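Local coordinates for nitrogenase molybdenum-iron protein beta chain (Clostridium pasteurianum, PDB 4WES), which forms, with the alpha chain, the molybdenum-iron component of nitrogenase, which reduces dinitrogen to ammonia, and shares the [8Fe-7S] P-cluster with that chain, at the interface of chains A and B, the interface of chains C and A and the interface of chains C and B. Sequence-based numbering; all coordinates share one arbitrary frame. Chains: chain A/B, Nitrogenase molybdenum-iron protein beta chain; chain C, Nitrogenase molybdenum-iron protein alpha chain.

Contacts 1, 2 and 3 belong to three interfaces of the alpha2beta2 tetramer: contact 1 joins the two beta chains, A and B, contact 2 ties the alpha chain C to A, and contact 3 ties it to B. Measured between the centres of their C-alpha atoms, contacts 1 and 2 lie about 31 Å apart, contacts 1 and 3 about 29 Å, and contacts 2 and 3 about 33 Å. They share no residue, yet A:Tyr394 of contact 2 and B:Lys396 of contact 1 come from one stretch of the beta sequence. Chain C thus bridges two beta chains that also bind each other, and symmetry repeats this for the second alpha chain.

Contact 1: the interface of chains A and B. Residues chain A 439, 442-443, 446, 458; chain B 396, 408, 415-417.
B:Arg416 reaches from a loop onto helix 426-448 of chain A, where A:Asp443 and A:Glu446 receive its guanidinium; arginine suits the place by offering several N-H groups in one plane to two acids. Its NH2 gives a nearly straight hydrogen bond (171° at H) to A:Asp443 OD1, on the anti side of the carboxylate, at 2.9 Å. NH1 and NH2 also converge end-on on A:Glu446 OE2, arriving from the same face of a carboxylate turned 57° from the guanidinium. The other oxygen, A:Glu446 OE1, takes salt bridges from B:Lys396 NZ on its syn side, at 2.7 Å, and A:Arg458 NE on its anti side, from opposite faces. These cations would probably favour the ionised acid.

B:Asp415 positions two of the donors: B:Lys396 NZ also bonds its OD2, and B:Arg408 grips it side-on. B:Arg408 NH2 makes a longer salt bridge to A:Glu446 OE2 at 3.4 Å.

Apolar packing comes from A:Leu442, whose CB sits over the centre of one flat guanidinium face of B:Arg416, 3.6 Å from CZ. B:Arg408 NH2 lies over the opposite face, toward its rim; the carboxylates probably offset the like charges. The bend at chi2 (-64°) lays the guanidinium between these two residues.

Water 2 bridges B:Arg416 NE and A:Asp443 OD1.

At the C-terminus of chain A, the phenol B:Tyr417 OH donates directly to a lone pair of A:Arg458 O, in the terminal carboxylate, at 2.6 Å.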
# COMPACT_ATOMS: atom_id res chain seq x y z
N ASN A 439 -5.84 -0.57 -4.12
CA ASN A 439 -4.52 -1.19 -4.10
C ASN A 439 -4.56 -2.56 -3.44
O ASN A 439 -3.95 -3.52 -3.94
CB ASN A 439 -3.51 -0.34 -3.33
CG ASN A 439 -2.93 0.84 -4.10
OD1 ASN A 439 -3.20 1.05 -5.27
ND2 ASN A 439 -2.12 1.61 -3.40
N LEU A 442 -6.44 -5.11 -5.65
CA LEU A 442 -5.65 -5.49 -6.80
C LEU A 442 -4.41 -6.30 -6.42
O LEU A 442 -4.04 -7.23 -7.14
CB LEU A 442 -5.29 -4.25 -7.62
CG LEU A 442 -6.42 -3.72 -8.45
CD1 LEU A 442 -6.17 -2.28 -8.94
CD2 LEU A 442 -6.69 -4.60 -9.65
N ASP A 443 -3.78 -5.99 -5.30
CA ASP A 443 -2.63 -6.76 -4.87
C ASP A 443 -3.00 -8.24 -4.72
O ASP A 443 -2.25 -9.13 -5.13
CB ASP A 443 -2.10 -6.24 -3.53
CG ASP A 443 -1.18 -5.02 -3.63
OD1 ASP A 443 -0.77 -4.63 -4.74
OD2 ASP A 443 -0.91 -4.47 -2.55
N GLU A 446 -3.63 -9.96 -8.16
CA GLU A 446 -2.42 -10.19 -8.95
C GLU A 446 -1.47 -11.20 -8.31
O GLU A 446 -0.68 -11.82 -9.01
CB GLU A 446 -1.72 -8.85 -9.24
CG GLU A 446 -2.67 -7.91 -10.01
CD GLU A 446 -1.95 -6.82 -10.75
OE1 GLU A 446 -2.13 -6.75 -12.00
OE2 GLU A 446 -1.16 -6.09 -10.14
N ARG A 458 -4.44 -2.61 -15.51
CA ARG A 458 -5.65 -2.87 -14.70
C ARG A 458 -6.45 -1.59 -14.60
O ARG A 458 -7.65 -1.67 -14.19
CB ARG A 458 -5.31 -3.32 -13.27
CG ARG A 458 -4.59 -4.66 -13.18
CD ARG A 458 -5.53 -5.81 -13.31
NE ARG A 458 -4.83 -7.06 -13.00
CZ ARG A 458 -5.42 -8.24 -12.99
NH1 ARG A 458 -6.72 -8.33 -13.22
NH2 ARG A 458 -4.71 -9.35 -12.74
OXT ARG A 458 -5.89 -0.50 -14.89
N LYS B 396 6.45 -5.68 -12.21
CA LYS B 396 5.53 -6.54 -11.45
C LYS B 396 5.78 -8.02 -11.80
O LYS B 396 5.54 -8.91 -10.97
CB LYS B 396 4.04 -6.22 -11.72
CG LYS B 396 3.54 -6.51 -13.13
CD LYS B 396 2.26 -5.85 -13.67
CE LYS B 396 1.04 -6.33 -13.04
NZ LYS B 396 -0.12 -5.51 -13.36
N ARG B 408 5.73 0.71 -7.16
CA ARG B 408 5.50 1.32 -8.48
C ARG B 408 5.98 2.76 -8.46
O ARG B 408 5.60 3.53 -7.60
CB ARG B 408 4.03 1.24 -8.84
CG ARG B 408 3.59 -0.16 -9.20
CD ARG B 408 2.07 -0.28 -9.27
NE ARG B 408 1.67 -1.61 -9.71
CZ ARG B 408 1.65 -2.67 -8.92
NH1 ARG B 408 1.93 -2.62 -7.63
NH2 ARG B 408 1.37 -3.85 -9.47
N ASP B 415 -1.50 0.17 -13.79
CA ASP B 415 -2.25 -0.88 -13.12
C ASP B 415 -2.76 -0.55 -11.75
O ASP B 415 -3.22 -1.45 -11.02
CB ASP B 415 -1.45 -2.18 -13.12
CG ASP B 415 -0.08 -2.08 -12.47
OD1 ASP B 415 0.45 -0.95 -12.24
OD2 ASP B 415 0.48 -3.17 -12.14
N ARG B 416 -2.78 0.74 -11.38
CA ARG B 416 -3.30 1.15 -10.09
C ARG B 416 -4.01 2.50 -10.25
O ARG B 416 -3.83 3.22 -11.23
CB ARG B 416 -2.20 1.24 -9.02
CG ARG B 416 -1.59 -0.09 -8.60
CD ARG B 416 -2.58 -1.03 -7.92
NE ARG B 416 -1.98 -2.25 -7.40
CZ ARG B 416 -1.81 -3.37 -8.12
NH1 ARG B 416 -2.10 -3.42 -9.41
NH2 ARG B 416 -1.31 -4.44 -7.53
N TYR B 417 -4.86 2.81 -9.28
CA TYR B 417 -5.78 3.95 -9.35
C TYR B 417 -5.45 4.94 -8.28
O TYR B 417 -5.44 4.63 -7.08
CB TYR B 417 -7.23 3.46 -9.22
CG TYR B 417 -7.68 2.69 -10.45
CD1 TYR B 417 -7.39 1.34 -10.61
CD2 TYR B 417 -8.26 3.35 -11.51
CE1 TYR B 417 -7.68 0.68 -11.76
CE2 TYR B 417 -8.60 2.71 -12.66
CZ TYR B 417 -8.32 1.36 -12.80
OH TYR B 417 -8.65 0.73 -13.96
O HOH W 1 -5.33 1.07 -7.08
O HOH W 2 -0.79 -1.80 -4.78
O HOH W 3 1.80 -4.84 -5.93

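Contact 2: the interface of chains C and A. Residues chain C 81, 84; chain A 19, 21-22, 394, 412.
The indole of C:Trp84 and the phenol ring of A:Tyr394 lie face to face, their planes only 11° apart and the six-membered ring centroids separated by 3.7 Å. A:Tyr394 CD1 sits over the centre of the indole, while C:Trp84 CE3 lies over the centre of the phenol ring. The side chains run past each other in opposite directions, bringing the phenol OH back to the tryptophan backbone. At the edge of the tyrosine ring and in its plane, C:Trp84 O accepts a hydrogen bond from A:Tyr394 OH at 2.7 Å. Tyrosine suits this place because it stacks and donates at once.

C:Phe81, at the end of helix 77-81, offers a second ring. A:Thr22 CB packs on one face in a CH-pi contact, 3.9 Å from the centroid and displaced toward the rim. In plane at the ring's edge is A:Pro412 CG; this proline follows a cis peptide bond and meets the phenylalanine tip to tip. CG of C:Phe81 stands anti to the backbone N (chi1 -179°), which extends the ring toward these partners.

A:Pro19 adds a rigid apolar surface, its CD 3.9 Å from C:Trp84 CZ3. Water 4 joins C:Phe81 O to A:Tyr394 OH.

Close in sequence to the P-cluster ligands C:Cys79 and A:Cys23, this aromatic seam helps hold the alpha and beta chains together and probably helps keep the shared cluster's surroundings rigid.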
# COMPACT_ATOMS: atom_id res chain seq x y z
N PHE C 81 -7.56 -4.92 27.29
CA PHE C 81 -7.06 -4.42 26.00
C PHE C 81 -5.57 -4.16 26.03
O PHE C 81 -4.87 -4.47 25.06
CB PHE C 81 -7.80 -3.12 25.64
CG PHE C 81 -7.37 -2.54 24.33
CD1 PHE C 81 -7.96 -2.91 23.13
CD2 PHE C 81 -6.36 -1.60 24.29
CE1 PHE C 81 -7.57 -2.38 21.92
CE2 PHE C 81 -5.96 -1.07 23.09
CZ PHE C 81 -6.55 -1.44 21.91
N TRP C 84 -3.21 -7.10 25.26
CA TRP C 84 -3.44 -7.77 23.99
C TRP C 84 -2.22 -7.67 23.07
O TRP C 84 -2.16 -6.87 22.12
CB TRP C 84 -4.71 -7.21 23.33
CG TRP C 84 -5.33 -8.01 22.25
CD1 TRP C 84 -4.95 -9.23 21.77
CD2 TRP C 84 -6.47 -7.63 21.48
NE1 TRP C 84 -5.79 -9.66 20.77
CE2 TRP C 84 -6.70 -8.65 20.55
CE3 TRP C 84 -7.26 -6.49 21.45
CZ2 TRP C 84 -7.73 -8.58 19.62
CZ3 TRP C 84 -8.30 -6.42 20.54
CH2 TRP C 84 -8.52 -7.46 19.64
N PRO A 19 -11.75 -6.96 22.12
CA PRO A 19 -12.70 -5.85 22.07
C PRO A 19 -12.43 -4.83 20.94
O PRO A 19 -11.29 -4.57 20.58
CB PRO A 19 -12.55 -5.22 23.44
CG PRO A 19 -11.13 -5.46 23.81
CD PRO A 19 -10.92 -6.89 23.34
N LYS A 21 -12.93 -1.60 21.29
CA LYS A 21 -12.88 -0.35 22.05
C LYS A 21 -11.76 -0.51 23.07
O LYS A 21 -11.31 -1.64 23.35
CB LYS A 21 -14.19 -0.09 22.83
CG LYS A 21 -14.55 -1.20 23.82
CD LYS A 21 -15.54 -0.78 24.88
CE LYS A 21 -15.87 -1.96 25.79
NZ LYS A 21 -16.77 -1.60 26.91
N THR A 22 -11.34 0.62 23.66
CA THR A 22 -10.62 0.57 24.91
C THR A 22 -11.30 1.57 25.89
O THR A 22 -12.40 2.01 25.61
CB THR A 22 -9.11 0.78 24.71
OG1 THR A 22 -8.49 0.49 25.96
CG2 THR A 22 -8.73 2.14 24.19
N TYR A 394 -5.68 -4.79 15.06
CA TYR A 394 -6.10 -6.12 15.51
C TYR A 394 -6.87 -6.89 14.46
O TYR A 394 -6.97 -8.12 14.56
CB TYR A 394 -6.85 -6.02 16.84
CG TYR A 394 -5.91 -5.65 17.96
CD1 TYR A 394 -5.04 -6.60 18.48
CD2 TYR A 394 -5.86 -4.37 18.49
CE1 TYR A 394 -4.14 -6.29 19.48
CE2 TYR A 394 -4.97 -4.06 19.50
CZ TYR A 394 -4.12 -5.00 20.00
OH TYR A 394 -3.24 -4.70 21.02
N PRO A 412 -6.13 1.64 17.71
CA PRO A 412 -4.76 2.02 17.37
C PRO A 412 -4.23 1.26 16.15
O PRO A 412 -4.55 0.09 15.95
CB PRO A 412 -3.97 1.64 18.63
CG PRO A 412 -4.69 0.48 19.16
CD PRO A 412 -6.14 0.62 18.79
O HOH W 4 -2.88 -3.28 23.38

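Contact 3: the interface of chains C and B. Residues chain C 505, 508-511; chain B 307, 311, 332-335.
C:Asn505, C:Thr509 and C:Pro510, at the end of helix 492-507 of the alpha chain and the turn into 3-10 helix 510-513, face B:Gln311 and B:Gly335, the latter in the exit turn of helix 321-333 of beta chain B. B:Gln311 lies across C:Thr509 at about a right angle, its CD 3.4 Å from the threonine OG1. This hydroxyl donates to C:Asn505 O at 2.8 Å, capping a helix carbonyl as threonine readily does. OG1 is also 3.1 Å from B:Gln307 OE1, a doubtful hydrogen bond unless the hydroxyl shares its hydrogen or the glutamine amide is turned round.

B:Gln311 NE2 fixes its amide, bonding B:Gln307 O at 3.0 Å, within the amide plane, and also B:Leu334 O. A bend at chi2 (-44°) brings the amide between these carbonyls, leaving OE1 turned toward chain C, where water 6 links it to C:Asn505 O.

C:Pro510 supplies a compact apolar wedge: CD lies 3.6 Å from CA of B:Gly335, which lacks a side chain and easily adopts its positive phi (93°). Water 5 connects B:Glu333 O to C:Ala511 N.

This fit of a proline, a held glutamine amide, backbone carbonyls and bridging waters helps join the alpha chain to beta chain B within the tetramer.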
# COMPACT_ATOMS: atom_id res chain seq x y z
N ASN C 505 23.05 -1.60 13.23
CA ASN C 505 22.17 -0.95 12.27
C ASN C 505 21.60 0.36 12.85
O ASN C 505 21.42 1.35 12.12
CB ASN C 505 21.04 -1.88 11.85
CG ASN C 505 21.47 -2.97 10.91
OD1 ASN C 505 22.61 -2.99 10.48
ND2 ASN C 505 20.54 -3.86 10.55
N TYR C 508 24.41 3.23 13.03
CA TYR C 508 24.90 3.66 11.72
C TYR C 508 23.79 4.09 10.76
O TYR C 508 24.06 4.37 9.59
CB TYR C 508 25.84 2.59 11.13
CG TYR C 508 27.13 2.52 11.91
CD1 TYR C 508 28.20 3.29 11.57
CD2 TYR C 508 27.28 1.67 12.99
CE1 TYR C 508 29.38 3.24 12.28
CE2 TYR C 508 28.44 1.64 13.72
CZ TYR C 508 29.50 2.42 13.37
OH TYR C 508 30.69 2.40 14.07
N THR C 509 22.57 4.23 11.26
CA THR C 509 21.48 4.80 10.45
C THR C 509 21.87 6.21 9.98
O THR C 509 22.17 7.07 10.79
CB THR C 509 20.20 4.83 11.30
OG1 THR C 509 19.74 3.48 11.50
CG2 THR C 509 19.09 5.59 10.64
N PRO C 510 21.85 6.47 8.67
CA PRO C 510 22.37 7.77 8.19
C PRO C 510 21.62 8.98 8.70
O PRO C 510 22.23 10.05 8.83
CB PRO C 510 22.31 7.63 6.68
CG PRO C 510 22.47 6.16 6.44
CD PRO C 510 21.68 5.53 7.56
N ALA C 511 20.31 8.86 8.94
CA ALA C 511 19.51 10.04 9.26
C ALA C 511 19.96 10.75 10.53
O ALA C 511 19.66 11.93 10.70
CB ALA C 511 18.04 9.69 9.34
N GLN B 307 13.75 3.09 10.79
CA GLN B 307 15.08 2.74 10.35
C GLN B 307 15.36 1.24 10.32
O GLN B 307 16.09 0.76 9.43
CB GLN B 307 16.15 3.44 11.18
CG GLN B 307 16.15 3.15 12.66
CD GLN B 307 17.21 2.25 13.20
OE1 GLN B 307 17.78 1.38 12.57
NE2 GLN B 307 17.73 2.73 14.34
N GLN B 311 17.70 -0.60 7.02
CA GLN B 311 19.13 -0.63 7.03
C GLN B 311 19.61 -1.88 6.32
O GLN B 311 19.19 -3.01 6.64
CB GLN B 311 19.72 -0.65 8.45
CG GLN B 311 19.35 0.53 9.31
CD GLN B 311 19.46 1.84 8.53
OE1 GLN B 311 20.56 2.26 8.17
NE2 GLN B 311 18.32 2.46 8.25
N ILE B 332 20.25 5.46 -0.41
CA ILE B 332 21.44 5.54 0.43
C ILE B 332 21.14 6.30 1.72
O ILE B 332 21.54 5.89 2.82
CB ILE B 332 22.63 6.16 -0.35
CG1 ILE B 332 23.03 5.21 -1.49
CG2 ILE B 332 23.79 6.44 0.60
CD1 ILE B 332 24.03 5.80 -2.46
N GLU B 333 20.45 7.44 1.61
CA GLU B 333 20.10 8.23 2.78
C GLU B 333 19.25 7.47 3.79
O GLU B 333 19.33 7.75 4.99
CB GLU B 333 19.35 9.50 2.35
CG GLU B 333 20.25 10.48 1.59
CD GLU B 333 19.51 11.63 0.94
OE1 GLU B 333 18.33 11.49 0.59
OE2 GLU B 333 20.18 12.68 0.76
N LEU B 334 18.46 6.50 3.30
CA LEU B 334 17.62 5.68 4.16
C LEU B 334 18.40 4.60 4.88
O LEU B 334 17.84 3.93 5.75
CB LEU B 334 16.51 5.06 3.34
CG LEU B 334 15.44 6.03 2.87
CD1 LEU B 334 14.57 5.43 1.80
CD2 LEU B 334 14.58 6.55 4.02
N GLY B 335 19.66 4.38 4.48
CA GLY B 335 20.48 3.30 5.00
C GLY B 335 20.42 2.03 4.19
O GLY B 335 20.99 1.02 4.60
O HOH W 5 18.70 7.00 7.54
O HOH W 6 22.77 1.28 9.56